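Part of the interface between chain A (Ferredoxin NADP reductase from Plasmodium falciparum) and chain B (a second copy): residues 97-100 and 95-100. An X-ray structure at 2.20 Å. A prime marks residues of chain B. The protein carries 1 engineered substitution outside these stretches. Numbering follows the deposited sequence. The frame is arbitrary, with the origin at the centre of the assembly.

Chain A, residues 97-100: QRCA
Chain B 95-100: KKQRCA

Neither stretch forms a regular helix or strand, and the two copies meet as irregular loops. In chain A, Gln97 has psi -18° and Arg98 takes up the left-handed region, with phi 52° and psi 59°, before the chain straightens at Cys99 (-125°/127°) and Ala100 (-100°/152°). Chain B reaches its own Cys99′ by another path: Lys95′ is extended at -116°/179°, Lys96′ lies at -100°/49°, Gln97′ at -83°/97° and Arg98′ at -98°/83°, followed by Cys99′ at -119°/94° and Ala100′ at -87°/147°. A weak hydrogen bond from Cys99′ N to Gln97′ O, 3.4 Å long, closes a tight bend in chain B. Two copies of one sequence therefore meet with different backbones.

The register pairs Cys99 CA with Cys99′ CA at 5.8 Å, Arg98 CA with Gln97′ CA at 5.8 Å, and Gln97 CA with Arg98′ CA at 5.6 Å, so the pairing does not advance steadily in one direction. No hydrogen bond crosses between the stretches; even Gln97 O and Arg98′ N remain 3.7 Å apart.

The link is covalent instead. Cys99 SG and Cys99′ SG lie 2.2 Å apart in a disulfide whose chi3 is -101°, near the right angle that keeps the sulfur lone pairs from eclipsing. Both cysteines are buried, point their CA-to-CB bonds sideways and use the m rotamer, with chi1 -60° in Cys99 and -47° in Cys99′. Cysteine suits this place because its short thiol side chain can be oxidised to join two chains. Backbone carbonyls pack near the sulfurs: Cys99 SG is 3.5 Å from Arg98′ O, and Arg98 O is 3.8 Å from Cys99′ SG.

The longer side chains contribute mainly packing. Arg98 directs its CA-to-CB bond toward chain B and extends as m, t, t with chi4 -90°. The aliphatic part of a long arginine can pack beside a backbone carbonyl, as CD does 4.2 Å from Lys96′ O, while NH1 is hydrogen-bonded elsewhere in the structure. Gln97′ (chi1 -81°, chi2 -171°, chi3 -114°) brings CG within 3.8 Å of Arg98 O, a van der Waals contact; its side-chain amide makes no hydrogen bond to chain A. Gln97 (m, t, chi3 0°) points sideways, its CB 3.9 Å from Arg98′ O, and its polar amide suits an exposed position. Lys96′ (m, t, t, t) starts sideways, but its end leads away, and the residue is exposed, a setting a charged lysine tolerates well. Arg98′ (m, t, m, chi4 -158°), sideways and partly exposed, meets chain A through its backbone N and O. Lys95′ (m, t, m, t), Ala100 and Ala100′ make no contact across the pair. Together the stretches bury 234 Å².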

# COMPACT_ATOMS: atom_id res chain seq x y z
N GLN A 97 0.81 -20.65 9.13
CA GLN A 97 -0.24 -20.17 8.25
C GLN A 97 0.09 -20.43 6.79
O GLN A 97 -0.79 -20.40 5.93
CB GLN A 97 -0.48 -18.67 8.48
CG GLN A 97 -0.90 -18.31 9.89
CD GLN A 97 -1.12 -16.82 10.08
OE1 GLN A 97 -0.97 -16.04 9.14
NE2 GLN A 97 -1.49 -16.43 11.29
N ARG A 98 1.36 -20.69 6.52
CA ARG A 98 1.82 -20.96 5.16
C ARG A 98 1.35 -19.88 4.19
O ARG A 98 0.64 -20.15 3.23
CB ARG A 98 1.32 -22.33 4.69
CG ARG A 98 1.80 -23.50 5.53
CD ARG A 98 1.27 -24.82 5.02
NE ARG A 98 1.73 -25.95 5.81
CZ ARG A 98 2.85 -26.63 5.56
NH1 ARG A 98 3.61 -26.30 4.53
NH2 ARG A 98 3.20 -27.65 6.34
N CYS A 99 1.76 -18.64 4.46
CA CYS A 99 1.39 -17.51 3.62
C CYS A 99 2.67 -16.83 3.18
O CYS A 99 3.51 -16.49 4.01
CB CYS A 99 0.51 -16.54 4.39
SG CYS A 99 -1.04 -17.25 5.00
N ALA A 100 2.83 -16.64 1.87
CA ALA A 100 4.07 -16.04 1.40
C ALA A 100 3.95 -14.56 1.09
O ALA A 100 2.88 -14.06 0.73
CB ALA A 100 4.61 -16.80 0.20
N LYS B 95 -5.13 -26.28 -1.44
CA LYS B 95 -4.03 -26.33 -0.47
C LYS B 95 -4.45 -25.74 0.87
O LYS B 95 -5.59 -25.29 1.03
CB LYS B 95 -2.81 -25.60 -1.03
CG LYS B 95 -2.35 -26.13 -2.39
CD LYS B 95 -1.19 -25.32 -2.96
CE LYS B 95 -1.66 -24.00 -3.55
NZ LYS B 95 -0.57 -23.32 -4.30
N LYS B 96 -3.54 -25.75 1.84
CA LYS B 96 -3.86 -25.26 3.19
C LYS B 96 -3.36 -23.84 3.46
O LYS B 96 -2.73 -23.57 4.48
CB LYS B 96 -3.36 -26.24 4.26
CG LYS B 96 -4.29 -27.42 4.46
CD LYS B 96 -3.63 -28.56 5.22
CE LYS B 96 -4.55 -29.77 5.29
NZ LYS B 96 -3.86 -30.97 5.84
N GLN B 97 -3.65 -22.94 2.52
CA GLN B 97 -3.37 -21.52 2.68
C GLN B 97 -4.47 -20.84 3.48
O GLN B 97 -5.50 -20.47 2.92
CB GLN B 97 -3.29 -20.83 1.32
CG GLN B 97 -1.98 -20.98 0.58
CD GLN B 97 -1.93 -20.09 -0.66
OE1 GLN B 97 -1.89 -20.58 -1.79
NE2 GLN B 97 -1.95 -18.78 -0.44
N ARG B 98 -4.27 -20.66 4.78
CA ARG B 98 -5.18 -19.84 5.56
C ARG B 98 -4.60 -18.44 5.72
O ARG B 98 -3.97 -18.12 6.72
CB ARG B 98 -5.48 -20.46 6.93
CG ARG B 98 -6.52 -21.58 6.88
CD ARG B 98 -7.18 -21.80 8.23
NE ARG B 98 -6.20 -22.01 9.30
CZ ARG B 98 -6.47 -22.64 10.44
NH1 ARG B 98 -7.69 -23.11 10.67
NH2 ARG B 98 -5.52 -22.79 11.36
N CYS B 99 -4.83 -17.61 4.70
CA CYS B 99 -4.21 -16.30 4.62
C CYS B 99 -5.26 -15.19 4.61
O CYS B 99 -5.78 -14.82 3.55
CB CYS B 99 -3.33 -16.23 3.38
SG CYS B 99 -2.29 -17.69 3.23
N ALA B 100 -5.56 -14.67 5.79
CA ALA B 100 -6.67 -13.74 5.97
C ALA B 100 -6.29 -12.28 5.70
O ALA B 100 -5.17 -11.86 5.95
CB ALA B 100 -7.25 -13.88 7.37